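Local coordinates for protein RNA-directed RNA polymerase (Infectious pancreatic necrosis virus, PDB 3ZED) that synthesises RNA on an RNA template as the viral RNA-dependent RNA polymerase, probably occurring both free and covalently linked to the genomic RNA, at residues L30-F35 and T126-L131; A49-D54 and Q167-L172; W219-L224 and V265-F270; I392-T397 and P497-K502; K722-R727 and E759-L764. One frame throughout, in Å; residues are numbered along the deposited sequence.

Interaction 1 (L30-F35 and T126-L131); sequences LIPKRF and TLLKQL
Leu128 points from helix 125-137 against Leu30, Ile31 and Pro32, and the contact turns on its CD2 methyl. CG of Leu128 stands anti to the backbone N (chi1 175°), which carries the branch out from the helix. Its CD2 meets the ring of Pro32 tip to tip, 3.8 Å from Pro32 CD. The same methyl lies 4.0 Å from CD1 of Ile31 and 3.8 Å from the carbonyl O of Leu30. Leu30 adds a looser touch, its CD1 being 4.4 Å from Leu128 CG. At the next residue of the helix, Ile31 and Lys129 cross at about a right angle: Ile31 CD1 sits against the aliphatic part of the lysine, 3.9 Å from Lys129 CG and equally close to Lys129 CE. A lysine suits this exposed border because its extended methylenes can pack while the ammonium continues beyond them. Leu30, Ile31 and Pro32 give the loop apolar atoms to lay on the helix, and proline, which has no N-H, loses nothing where no regular pairing is made. The Leu30 carbonyl is hydrogen-bonded to NH1 of Arg151, which ties the irregular 30-35 segment to helix 143-156. That helix backs the contact, with Leu147 against Leu128 and Ile154 against Pro32, while another side of helix 125-137 packs through Gln130 and Leu131 on helix 625-645.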
# COMPACT_ATOMS: atom_id res chain seq x y z
N LEU B 30 16.60 -18.30 -31.41
CA LEU B 30 15.23 -18.09 -30.92
C LEU B 30 15.25 -17.73 -29.44
O LEU B 30 14.62 -16.75 -29.03
CB LEU B 30 14.34 -19.34 -31.15
CG LEU B 30 12.98 -19.36 -30.39
CD1 LEU B 30 11.97 -18.37 -30.99
CD2 LEU B 30 12.40 -20.76 -30.33
N ILE B 31 16.00 -18.50 -28.64
CA ILE B 31 16.08 -18.28 -27.20
C ILE B 31 17.12 -17.21 -26.90
O ILE B 31 18.30 -17.42 -27.17
CB ILE B 31 16.37 -19.60 -26.43
CG1 ILE B 31 15.49 -20.80 -26.89
CG2 ILE B 31 16.34 -19.39 -24.92
CD1 ILE B 31 13.94 -20.65 -26.78
N PRO B 32 16.71 -16.07 -26.31
CA PRO B 32 17.69 -15.04 -25.92
C PRO B 32 18.62 -15.59 -24.82
O PRO B 32 18.24 -16.50 -24.09
CB PRO B 32 16.82 -13.89 -25.40
CG PRO B 32 15.42 -14.20 -25.91
CD PRO B 32 15.34 -15.68 -25.90
N LYS B 33 19.85 -15.07 -24.73
CA LYS B 33 20.77 -15.54 -23.69
C LYS B 33 20.31 -15.05 -22.32
O LYS B 33 19.73 -13.96 -22.21
CB LYS B 33 22.21 -15.07 -23.98
N ARG B 34 20.54 -15.87 -21.26
CA ARG B 34 20.25 -15.50 -19.88
C ARG B 34 21.00 -14.24 -19.55
O ARG B 34 22.14 -14.06 -19.99
CB ARG B 34 20.68 -16.60 -18.88
CG ARG B 34 19.68 -17.69 -18.58
CD ARG B 34 18.34 -17.21 -18.04
NE ARG B 34 18.38 -16.59 -16.71
CZ ARG B 34 18.25 -17.26 -15.56
NH1 ARG B 34 18.16 -18.58 -15.56
NH2 ARG B 34 18.23 -16.61 -14.41
N PHE B 35 20.38 -13.36 -18.78
CA PHE B 35 21.01 -12.13 -18.37
C PHE B 35 21.90 -12.44 -17.18
O PHE B 35 21.46 -13.10 -16.24
CB PHE B 35 19.94 -11.08 -18.02
CG PHE B 35 20.46 -9.83 -17.35
CD1 PHE B 35 21.38 -9.00 -18.00
CD2 PHE B 35 20.02 -9.46 -16.09
CE1 PHE B 35 21.84 -7.83 -17.39
CE2 PHE B 35 20.47 -8.29 -15.48
CZ PHE B 35 21.37 -7.48 -16.12
N THR B 126 10.27 -22.41 -22.00
CA THR B 126 9.40 -23.50 -22.44
C THR B 126 8.19 -22.87 -23.14
O THR B 126 7.87 -23.29 -24.25
CB THR B 126 9.03 -24.44 -21.27
OG1 THR B 126 10.23 -24.83 -20.61
CG2 THR B 126 8.31 -25.70 -21.74
N LEU B 127 7.59 -21.82 -22.54
CA LEU B 127 6.45 -21.10 -23.13
C LEU B 127 6.85 -20.44 -24.46
O LEU B 127 6.09 -20.53 -25.43
CB LEU B 127 5.84 -20.08 -22.14
CG LEU B 127 4.66 -19.22 -22.62
CD1 LEU B 127 3.44 -20.08 -22.98
CD2 LEU B 127 4.29 -18.19 -21.60
N LEU B 128 8.05 -19.85 -24.54
CA LEU B 128 8.53 -19.21 -25.78
C LEU B 128 8.63 -20.23 -26.92
O LEU B 128 8.27 -19.90 -28.07
CB LEU B 128 9.91 -18.51 -25.56
CG LEU B 128 10.59 -17.89 -26.80
CD1 LEU B 128 9.70 -16.83 -27.44
CD2 LEU B 128 11.92 -17.27 -26.44
N LYS B 129 9.13 -21.45 -26.61
CA LYS B 129 9.22 -22.55 -27.59
C LYS B 129 7.82 -22.94 -28.07
O LYS B 129 7.58 -23.03 -29.28
CB LYS B 129 9.95 -23.77 -26.99
CG LYS B 129 11.46 -23.60 -26.87
CD LYS B 129 12.06 -24.55 -25.84
CE LYS B 129 13.56 -24.40 -25.77
NZ LYS B 129 14.11 -24.92 -24.49
N GLN B 130 6.87 -23.08 -27.13
CA GLN B 130 5.48 -23.44 -27.42
C GLN B 130 4.78 -22.37 -28.27
O GLN B 130 4.14 -22.72 -29.26
CB GLN B 130 4.72 -23.68 -26.11
CG GLN B 130 5.18 -24.93 -25.35
CD GLN B 130 5.01 -26.21 -26.12
OE1 GLN B 130 4.01 -26.44 -26.81
NE2 GLN B 130 5.99 -27.09 -26.03
N LEU B 131 4.97 -21.09 -27.95
CA LEU B 131 4.41 -19.98 -28.72
C LEU B 131 4.89 -20.03 -30.16
O LEU B 131 4.08 -19.86 -31.08
CB LEU B 131 4.78 -18.62 -28.09
CG LEU B 131 4.14 -18.27 -26.75
CD1 LEU B 131 4.88 -17.13 -26.10
CD2 LEU B 131 2.64 -17.92 -26.89

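Interaction 2 (A49-D54 and Q167-L172); sequences AQFLKD and QLNRLL
Phe51 and Leu52 pack on Leu168 and Leu172 in an apolar helix-to-helix contact, joining helix 45-54 to helix 164-179 beside the mixed sheet of the palm region. The segments run almost parallel, their axes 20° apart and 10.9 Å from each other, a spacing suited to large side chains. CG of Phe51 is anti to the backbone N (chi1 169°), which sends the ring across the gap. Its CZ lies 3.5 Å from CD1 of Leu172, and its CE2 is 3.7 Å from CB of Leu168. At the ring edge, near its plane, CZ meets OD1 of Asn169 at 3.4 Å, with ring and amide planes 76° apart; ND2 of that asparagine is held by the carbonyl of Ser165. Leu52 crosses Leu168 at about a right angle, Leu52 CD1 being 3.8 Å from Leu168 CD2. On the sheet side, Leu52 touches Leu464 of strand 462-465 and Leu168 touches Leu459 of strand 456-459. Leucines one helical turn apart suit such an interface, two nearly parallel helices layered on a mixed beta sheet.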
# COMPACT_ATOMS: atom_id res chain seq x y z
N ALA B 49 29.20 4.45 0.46
CA ALA B 49 29.26 5.72 1.19
C ALA B 49 29.86 6.82 0.32
O ALA B 49 29.29 7.91 0.24
CB ALA B 49 30.05 5.55 2.48
N GLN B 50 30.97 6.52 -0.39
CA GLN B 50 31.67 7.44 -1.29
C GLN B 50 30.73 7.95 -2.40
O GLN B 50 30.70 9.16 -2.64
CB GLN B 50 32.90 6.75 -1.90
CG GLN B 50 33.86 7.67 -2.63
CD GLN B 50 34.87 6.85 -3.39
OE1 GLN B 50 34.52 6.08 -4.31
NE2 GLN B 50 36.15 6.95 -3.00
N PHE B 51 29.98 7.03 -3.06
CA PHE B 51 29.00 7.33 -4.11
C PHE B 51 27.91 8.29 -3.59
O PHE B 51 27.54 9.24 -4.29
CB PHE B 51 28.37 6.02 -4.64
CG PHE B 51 27.15 6.17 -5.53
CD1 PHE B 51 27.29 6.31 -6.91
CD2 PHE B 51 25.87 6.12 -5.00
CE1 PHE B 51 26.17 6.40 -7.74
CE2 PHE B 51 24.74 6.21 -5.83
CZ PHE B 51 24.90 6.36 -7.19
N LEU B 52 27.36 8.02 -2.38
CA LEU B 52 26.31 8.86 -1.79
C LEU B 52 26.88 10.23 -1.40
O LEU B 52 26.21 11.25 -1.59
CB LEU B 52 25.66 8.16 -0.58
CG LEU B 52 24.87 6.88 -0.90
CD1 LEU B 52 24.51 6.16 0.37
CD2 LEU B 52 23.62 7.16 -1.70
N LYS B 53 28.13 10.25 -0.91
CA LYS B 53 28.83 11.48 -0.56
C LYS B 53 29.04 12.34 -1.83
O LYS B 53 28.66 13.52 -1.84
CB LYS B 53 30.15 11.18 0.15
N ASP B 54 29.55 11.71 -2.93
CA ASP B 54 29.78 12.37 -4.22
C ASP B 54 28.48 12.93 -4.81
O ASP B 54 28.52 13.86 -5.62
CB ASP B 54 30.39 11.37 -5.24
CG ASP B 54 31.82 10.91 -4.98
OD1 ASP B 54 32.48 11.46 -4.06
OD2 ASP B 54 32.29 10.01 -5.71
N GLN B 167 19.64 0.06 -6.01
CA GLN B 167 19.05 0.57 -4.77
C GLN B 167 19.57 1.97 -4.43
O GLN B 167 18.78 2.84 -4.06
CB GLN B 167 19.34 -0.37 -3.57
CG GLN B 167 18.58 -1.70 -3.61
CD GLN B 167 18.68 -2.39 -2.29
OE1 GLN B 167 19.61 -3.14 -2.02
NE2 GLN B 167 17.72 -2.14 -1.40
N LEU B 168 20.89 2.19 -4.55
CA LEU B 168 21.55 3.46 -4.24
C LEU B 168 21.13 4.57 -5.22
O LEU B 168 20.82 5.68 -4.78
CB LEU B 168 23.07 3.28 -4.21
CG LEU B 168 23.61 2.42 -3.04
CD1 LEU B 168 25.04 1.99 -3.28
CD2 LEU B 168 23.48 3.13 -1.71
N ASN B 169 21.07 4.25 -6.53
CA ASN B 169 20.62 5.18 -7.57
C ASN B 169 19.14 5.53 -7.38
O ASN B 169 18.75 6.67 -7.63
CB ASN B 169 20.85 4.61 -8.96
CG ASN B 169 22.26 4.79 -9.42
OD1 ASN B 169 22.70 5.90 -9.71
ND2 ASN B 169 23.01 3.71 -9.47
N ARG B 170 18.33 4.56 -6.91
CA ARG B 170 16.92 4.76 -6.59
C ARG B 170 16.77 5.80 -5.48
O ARG B 170 15.91 6.68 -5.57
CB ARG B 170 16.25 3.44 -6.20
CG ARG B 170 14.79 3.56 -5.80
CD ARG B 170 13.91 3.94 -6.97
NE ARG B 170 12.49 3.93 -6.59
CZ ARG B 170 11.50 4.18 -7.43
NH1 ARG B 170 11.75 4.49 -8.70
NH2 ARG B 170 10.24 4.16 -7.00
N LEU B 171 17.63 5.72 -4.44
CA LEU B 171 17.62 6.68 -3.33
C LEU B 171 17.85 8.11 -3.84
O LEU B 171 17.15 9.03 -3.40
CB LEU B 171 18.66 6.31 -2.26
CG LEU B 171 18.37 5.08 -1.37
CD1 LEU B 171 19.51 4.87 -0.39
CD2 LEU B 171 17.05 5.24 -0.60
N LEU B 172 18.79 8.29 -4.80
CA LEU B 172 19.08 9.59 -5.42
C LEU B 172 17.83 10.13 -6.16
O LEU B 172 17.51 11.30 -6.02
CB LEU B 172 20.26 9.50 -6.41
CG LEU B 172 21.62 8.98 -5.90
CD1 LEU B 172 22.68 9.12 -6.97
CD2 LEU B 172 22.06 9.70 -4.62

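Interaction 3 (W219-L224 and V265-F270)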
# COMPACT_ATOMS: atom_id res chain seq x y z
N TRP B 219 -4.91 1.61 24.94
CA TRP B 219 -4.11 0.62 25.63
C TRP B 219 -2.84 0.21 24.92
O TRP B 219 -2.64 0.49 23.73
CB TRP B 219 -4.97 -0.64 25.84
CG TRP B 219 -6.14 -0.39 26.76
CD1 TRP B 219 -6.11 -0.32 28.12
CD2 TRP B 219 -7.48 -0.08 26.36
NE1 TRP B 219 -7.37 -0.04 28.60
CE2 TRP B 219 -8.23 0.13 27.54
CE3 TRP B 219 -8.12 0.05 25.11
CZ2 TRP B 219 -9.60 0.42 27.52
CZ3 TRP B 219 -9.47 0.35 25.09
CH2 TRP B 219 -10.19 0.53 26.28
N ALA B 220 -1.98 -0.51 25.68
CA ALA B 220 -0.76 -1.13 25.17
C ALA B 220 -1.18 -2.28 24.23
O ALA B 220 -2.18 -2.95 24.52
CB ALA B 220 0.07 -1.66 26.34
N PRO B 221 -0.48 -2.53 23.11
CA PRO B 221 -0.92 -3.58 22.17
C PRO B 221 -1.21 -4.96 22.78
O PRO B 221 -2.20 -5.56 22.37
CB PRO B 221 0.24 -3.67 21.18
CG PRO B 221 0.79 -2.31 21.17
CD PRO B 221 0.70 -1.81 22.58
N SER B 222 -0.36 -5.47 23.72
CA SER B 222 -0.54 -6.80 24.33
C SER B 222 -1.88 -6.94 25.07
O SER B 222 -2.36 -8.07 25.23
CB SER B 222 0.60 -7.11 25.30
OG SER B 222 0.59 -6.24 26.42
N TRP B 223 -2.47 -5.81 25.53
CA TRP B 223 -3.73 -5.81 26.26
C TRP B 223 -4.94 -6.07 25.31
O TRP B 223 -6.06 -6.23 25.78
CB TRP B 223 -3.90 -4.49 27.02
CG TRP B 223 -3.05 -4.38 28.25
CD1 TRP B 223 -1.70 -4.52 28.33
CD2 TRP B 223 -3.50 -4.02 29.56
NE1 TRP B 223 -1.27 -4.30 29.62
CE2 TRP B 223 -2.35 -3.95 30.39
CE3 TRP B 223 -4.75 -3.71 30.11
CZ2 TRP B 223 -2.44 -3.64 31.76
CZ3 TRP B 223 -4.83 -3.40 31.47
CH2 TRP B 223 -3.69 -3.36 32.28
N LEU B 224 -4.70 -6.09 23.99
CA LEU B 224 -5.74 -6.36 22.99
C LEU B 224 -5.87 -7.89 22.76
O LEU B 224 -6.75 -8.34 22.01
CB LEU B 224 -5.42 -5.61 21.68
CG LEU B 224 -6.07 -4.22 21.50
CD1 LEU B 224 -5.61 -3.22 22.58
CD2 LEU B 224 -5.81 -3.68 20.11
N VAL B 265 6.38 -6.64 23.59
CA VAL B 265 7.18 -6.04 24.66
C VAL B 265 7.65 -4.64 24.22
O VAL B 265 7.44 -3.68 24.97
CB VAL B 265 8.37 -6.96 25.10
CG1 VAL B 265 9.35 -6.22 26.02
CG2 VAL B 265 7.88 -8.23 25.78
N LEU B 266 8.24 -4.52 23.02
CA LEU B 266 8.76 -3.24 22.51
C LEU B 266 7.66 -2.22 22.23
O LEU B 266 7.81 -1.07 22.63
CB LEU B 266 9.63 -3.47 21.26
CG LEU B 266 10.98 -4.16 21.47
CD1 LEU B 266 11.73 -4.25 20.16
CD2 LEU B 266 11.86 -3.44 22.54
N ALA B 267 6.55 -2.64 21.55
CA ALA B 267 5.42 -1.76 21.24
C ALA B 267 4.74 -1.29 22.53
O ALA B 267 4.46 -0.10 22.64
CB ALA B 267 4.42 -2.44 20.32
N ASP B 268 4.56 -2.20 23.52
CA ASP B 268 4.00 -1.87 24.84
C ASP B 268 4.82 -0.81 25.55
O ASP B 268 4.28 0.20 26.01
CB ASP B 268 3.96 -3.11 25.75
CG ASP B 268 2.80 -4.07 25.60
OD1 ASP B 268 2.18 -4.09 24.51
OD2 ASP B 268 2.55 -4.85 26.54
N SER B 269 6.14 -1.05 25.65
CA SER B 269 7.08 -0.17 26.35
C SER B 269 7.16 1.20 25.69
O SER B 269 7.21 2.19 26.41
CB SER B 269 8.46 -0.81 26.42
OG SER B 269 8.43 -2.07 27.08
N PHE B 270 7.15 1.25 24.34
CA PHE B 270 7.24 2.52 23.64
C PHE B 270 6.01 3.41 23.90
O PHE B 270 6.19 4.57 24.25
CB PHE B 270 7.44 2.32 22.12
CG PHE B 270 7.59 3.62 21.36
CD1 PHE B 270 8.70 4.44 21.57
CD2 PHE B 270 6.62 4.04 20.46
CE1 PHE B 270 8.85 5.65 20.87
CE2 PHE B 270 6.76 5.25 19.76
CZ PHE B 270 7.87 6.05 19.97
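Asp268 reaches from helix 260-278 to Ser222 with both carboxylate oxygens. OD1 takes the amide hydrogen of Ser222 N on its syn lone pair at 3.0 Å, nearly straight at 169°. OD2 accepts from the hydroxyl OG of the same serine, modelled so close that the exact length of this bond is doubtful. A chi1 of 66° places OG of Ser222 on the side of the carboxylate, next to the N-H. Aspartate is short enough to fit where the two backbones come this near: the CA atoms of Ala220 and Asp268 are 4.8 Å apart. Small or compact neighbours permit that approach. CB of Ala220 lies 3.7 Å from OD1 of Asp268, and CD of Pro221 is 3.3 Å from the same oxygen, while CG of Pro221 touches CB of Ala267 at 3.7 Å. Outward from this shell, Ser222 belongs to the short 3-10 segment 221-224, whose first turn is closed by Trp223 N bonding to Ala220 O. The carboxylate therefore engages an amide at the start of that turn, where its negative charge would probably be favoured. Ala267 lies about 10 Å, side chain to side chain, from Tyr251 of the predicted GTP-binding site. Pro221 also rests on Leu331 and Met334 of helix 326-340, while Phe270 of helix 260-278 packs on Phe443 and Met451 of helix 438-452.

Interaction 4 (I392-T397 and P497-K502); sequences ILQDNT and PNPMTK
An Asx turn in the loop before helix 502-505 docks, through Asn498, on Asp395 at the tip of a beta hairpin. ND2 of Asn498 donates to OD2 of Asp395 at 3.0 Å and 167°, on the anti lone pair, with amide and carboxylate planes only 17° apart. The other end of that amide is also used: OD1 of Asn498 accepts from Met500 N at 2.9 Å, while ND2 has a second partner in the hydroxyl of Tyr399. Asparagine suits the place because it donates and accepts at once. Beside it Gln394 meets Pro499 tip to tip, Gln394 OE1 lying 3.5 Å from Pro499 CD; NE2 of Gln394 is hydrogen-bonded to the carbonyl of Lys496. Pro499 CG also touches Ile392 CG2 at 4.1 Å, and Thr501, at the N-cap position, sends OG1 back to the carbonyl O of Asn498. Asp395 and Asn396 have positive phi, a conformation asparagine and aspartate tolerate well. They join strands 389-394 and 397-403 in a tight two-residue hairpin of the antiparallel sheet in the polymerase's catalytic region.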
# COMPACT_ATOMS: atom_id res chain seq x y z
N ILE B 392 -8.73 10.59 -14.93
CA ILE B 392 -9.56 11.72 -15.33
C ILE B 392 -10.20 11.44 -16.69
O ILE B 392 -9.51 11.11 -17.67
CB ILE B 392 -8.79 13.07 -15.31
CG1 ILE B 392 -8.53 13.54 -13.86
CG2 ILE B 392 -9.52 14.18 -16.12
CD1 ILE B 392 -7.47 14.62 -13.70
N LEU B 393 -11.51 11.63 -16.75
CA LEU B 393 -12.30 11.58 -17.97
C LEU B 393 -12.76 13.01 -18.26
O LEU B 393 -13.56 13.55 -17.52
CB LEU B 393 -13.50 10.62 -17.81
CG LEU B 393 -14.33 10.24 -19.06
CD1 LEU B 393 -15.33 9.16 -18.72
CD2 LEU B 393 -15.15 11.41 -19.61
N GLN B 394 -12.21 13.62 -19.31
CA GLN B 394 -12.61 14.95 -19.79
C GLN B 394 -12.27 15.08 -21.26
O GLN B 394 -11.32 14.44 -21.73
CB GLN B 394 -12.03 16.10 -18.95
CG GLN B 394 -10.58 16.49 -19.22
CD GLN B 394 -10.20 17.64 -18.32
OE1 GLN B 394 -9.72 17.44 -17.21
NE2 GLN B 394 -10.44 18.87 -18.76
N ASP B 395 -13.08 15.88 -22.00
CA ASP B 395 -12.94 16.17 -23.43
C ASP B 395 -12.85 14.88 -24.28
O ASP B 395 -11.93 14.73 -25.12
CB ASP B 395 -11.73 17.10 -23.68
CG ASP B 395 -11.75 18.38 -22.88
OD1 ASP B 395 -12.79 19.08 -22.90
OD2 ASP B 395 -10.74 18.69 -22.23
N ASN B 396 -13.80 13.94 -24.05
CA ASN B 396 -13.90 12.64 -24.73
C ASN B 396 -12.54 11.89 -24.70
O ASN B 396 -12.17 11.21 -25.66
CB ASN B 396 -14.41 12.82 -26.17
CG ASN B 396 -14.86 11.53 -26.82
OD1 ASN B 396 -15.42 10.64 -26.17
ND2 ASN B 396 -14.58 11.39 -28.11
N THR B 397 -11.80 12.04 -23.59
CA THR B 397 -10.48 11.42 -23.42
C THR B 397 -10.33 10.86 -22.00
O THR B 397 -10.79 11.47 -21.04
CB THR B 397 -9.35 12.45 -23.75
OG1 THR B 397 -9.67 13.19 -24.93
CG2 THR B 397 -7.98 11.80 -23.92
N PRO B 497 -8.43 22.18 -15.81
CA PRO B 497 -7.64 22.26 -17.05
C PRO B 497 -7.30 20.86 -17.58
O PRO B 497 -7.07 19.94 -16.79
CB PRO B 497 -6.37 23.01 -16.63
CG PRO B 497 -6.25 22.74 -15.16
CD PRO B 497 -7.66 22.71 -14.66
N ASN B 498 -7.30 20.71 -18.91
CA ASN B 498 -7.01 19.44 -19.55
C ASN B 498 -5.63 18.92 -19.10
O ASN B 498 -4.67 19.69 -19.10
CB ASN B 498 -7.09 19.57 -21.07
CG ASN B 498 -6.88 18.27 -21.78
OD1 ASN B 498 -5.75 17.79 -21.91
ND2 ASN B 498 -7.97 17.64 -22.19
N PRO B 499 -5.51 17.63 -18.72
CA PRO B 499 -4.21 17.11 -18.25
C PRO B 499 -3.02 17.31 -19.20
O PRO B 499 -1.88 17.28 -18.72
CB PRO B 499 -4.51 15.62 -18.03
CG PRO B 499 -5.93 15.60 -17.62
CD PRO B 499 -6.56 16.60 -18.57
N MET B 500 -3.24 17.56 -20.52
CA MET B 500 -2.14 17.74 -21.49
C MET B 500 -1.65 19.19 -21.61
O MET B 500 -0.72 19.45 -22.38
CB MET B 500 -2.54 17.25 -22.89
CG MET B 500 -2.85 15.75 -23.00
SD MET B 500 -1.76 14.59 -22.12
CE MET B 500 -0.20 14.88 -22.90
N THR B 501 -2.28 20.12 -20.89
CA THR B 501 -1.97 21.54 -20.96
C THR B 501 -0.95 21.94 -19.88
O THR B 501 -0.80 21.25 -18.88
CB THR B 501 -3.26 22.37 -20.82
OG1 THR B 501 -3.80 22.20 -19.51
CG2 THR B 501 -4.31 22.02 -21.87
N LYS B 502 -0.27 23.09 -20.08
CA LYS B 502 0.69 23.68 -19.16
C LYS B 502 0.01 23.98 -17.82
O LYS B 502 0.61 23.75 -16.78
CB LYS B 502 1.30 24.97 -19.75
CG LYS B 502 2.48 25.52 -18.95
CD LYS B 502 2.55 27.04 -19.04
CE LYS B 502 3.33 27.66 -17.91
NZ LYS B 502 4.77 27.26 -17.92

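Interaction 5 (K722-R727 and E759-L764)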
# COMPACT_ATOMS: atom_id res chain seq x y z
N LYS B 722 -15.81 22.89 13.90
CA LYS B 722 -16.75 23.42 14.90
C LYS B 722 -16.57 22.67 16.24
O LYS B 722 -16.59 23.29 17.30
CB LYS B 722 -18.20 23.32 14.40
N SER B 723 -16.37 21.34 16.17
CA SER B 723 -16.16 20.46 17.32
C SER B 723 -14.91 20.87 18.09
O SER B 723 -13.84 21.03 17.48
CB SER B 723 -16.05 19.00 16.87
OG SER B 723 -15.54 18.21 17.92
N ALA B 724 -15.04 21.03 19.42
CA ALA B 724 -13.95 21.42 20.31
C ALA B 724 -12.92 20.30 20.44
O ALA B 724 -11.72 20.59 20.50
CB ALA B 724 -14.49 21.80 21.68
N VAL B 725 -13.36 19.02 20.40
CA VAL B 725 -12.50 17.84 20.45
C VAL B 725 -11.56 17.86 19.22
O VAL B 725 -10.35 17.65 19.35
CB VAL B 725 -13.33 16.51 20.52
CG1 VAL B 725 -12.43 15.28 20.40
CG2 VAL B 725 -14.18 16.44 21.79
N TRP B 726 -12.13 18.16 18.04
CA TRP B 726 -11.42 18.23 16.77
C TRP B 726 -10.48 19.44 16.76
O TRP B 726 -9.36 19.32 16.29
CB TRP B 726 -12.41 18.28 15.59
CG TRP B 726 -13.27 17.05 15.41
CD1 TRP B 726 -13.37 15.97 16.24
CD2 TRP B 726 -14.18 16.81 14.32
NE1 TRP B 726 -14.26 15.06 15.72
CE2 TRP B 726 -14.79 15.55 14.55
CE3 TRP B 726 -14.52 17.52 13.15
CZ2 TRP B 726 -15.71 14.99 13.66
CZ3 TRP B 726 -15.46 16.98 12.29
CH2 TRP B 726 -16.03 15.71 12.54
N ARG B 727 -10.92 20.57 17.35
CA ARG B 727 -10.12 21.79 17.48
C ARG B 727 -8.88 21.53 18.33
O ARG B 727 -7.81 21.99 17.97
CB ARG B 727 -10.95 22.93 18.07
CG ARG B 727 -11.51 23.84 17.00
CD ARG B 727 -12.03 25.13 17.58
NE ARG B 727 -13.44 24.97 17.92
CZ ARG B 727 -14.00 25.29 19.08
NH1 ARG B 727 -13.27 25.81 20.06
NH2 ARG B 727 -15.30 25.09 19.27
N GLU B 759 -19.05 20.94 27.16
CA GLU B 759 -18.82 22.32 27.58
C GLU B 759 -17.42 22.47 28.19
O GLU B 759 -16.76 23.48 27.93
CB GLU B 759 -19.90 22.80 28.56
CG GLU B 759 -21.23 23.08 27.88
CD GLU B 759 -21.32 24.39 27.11
OE1 GLU B 759 -20.97 24.40 25.91
OE2 GLU B 759 -21.78 25.39 27.71
N ALA B 760 -16.94 21.46 28.94
CA ALA B 760 -15.59 21.46 29.53
C ALA B 760 -14.49 21.44 28.42
O ALA B 760 -13.55 22.22 28.49
CB ALA B 760 -15.43 20.28 30.48
N THR B 761 -14.65 20.61 27.39
CA THR B 761 -13.70 20.54 26.27
C THR B 761 -13.74 21.88 25.48
O THR B 761 -12.69 22.39 25.08
CB THR B 761 -14.00 19.31 25.41
OG1 THR B 761 -13.87 18.16 26.26
CG2 THR B 761 -13.08 19.18 24.19
N GLU B 762 -14.95 22.46 25.32
CA GLU B 762 -15.25 23.74 24.68
C GLU B 762 -14.49 24.88 25.38
O GLU B 762 -13.83 25.67 24.70
CB GLU B 762 -16.76 23.99 24.72
CG GLU B 762 -17.26 25.11 23.82
CD GLU B 762 -17.23 24.74 22.36
OE1 GLU B 762 -18.17 24.05 21.89
OE2 GLU B 762 -16.23 25.09 21.68
N GLU B 763 -14.54 24.92 26.72
CA GLU B 763 -13.87 25.93 27.53
C GLU B 763 -12.34 25.73 27.51
O GLU B 763 -11.59 26.71 27.44
CB GLU B 763 -14.41 25.93 28.97
CG GLU B 763 -15.83 26.46 29.09
CD GLU B 763 -16.51 26.28 30.44
OE1 GLU B 763 -15.82 25.86 31.40
OE2 GLU B 763 -17.73 26.56 30.54
N LEU B 764 -11.89 24.45 27.52
CA LEU B 764 -10.47 24.11 27.52
C LEU B 764 -9.82 24.43 26.17
O LEU B 764 -8.68 24.90 26.16
CB LEU B 764 -10.23 22.65 27.93
CG LEU B 764 -10.41 22.34 29.43
CD1 LEU B 764 -10.70 20.87 29.66
CD2 LEU B 764 -9.19 22.75 30.25
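Before Ala724 and Arg727 meet Glu762, the chain passes Lys722, whose carbonyl O accepts from NH2 of Arg727 at 3.0 Å. Ser723 follows at the N-cap of helix 724-732, its OG receiving a weak bond from Trp726 N; serine suits the position, since a short hydroxyl can reach forward to the amide of Trp726 in the first turn. Ala724 then presents its CB to the other helix, 3.7 Å from CA of Glu762. Alanine suits a place where the CA atoms of Ala724 and Glu762 are 5.1 Å apart. This is close packing between two helices of the helical C-terminal region, with helix 740-752 adding Ala750 beside both Val725 and Thr761. CG2 of Val725 touches CG2 of Thr761 at 3.8 Å; the threonine methyl faces Val725 while OG1 is hydrogen-bonded to the carbonyl of Trp757. Trp726 turns to helix 412-426, where it lies on Tyr420 and Thr424. Arg727 bends at chi3 (-90°), and its guanidinium lies with one face over CA of Ala724. Its NH2, which thus serves both Lys722 O and Glu762, makes a salt bridge to OE2 of Glu762 at 2.6 Å, using the syn lone pair of that oxygen, with the two groups nearly coplanar at 18°. Glu762 itself bends at chi2 (72°) to bring CD round.

Overall arrangement
From the N terminus, interaction 1 closes a loop from 30-35 to helix 125-137. Interaction 2 starts within that loop, at helix 45-54, and closes only at helix 164-179, so the two cross; their nearest atoms are about 13 Å apart. The remaining contacts follow in series. Interaction 3 closes a short loop between 219-224 and helix 260-278, and interaction 4 joins a hairpin tip to the 497-502 loop. Interaction 5 bridges helices 724-732 and 757-771 in the C-terminal region, whereas the first four lie in the palm region. Interactions 1 and 5 stand on opposite sides of the chain's centre, their own centres 68 Å apart.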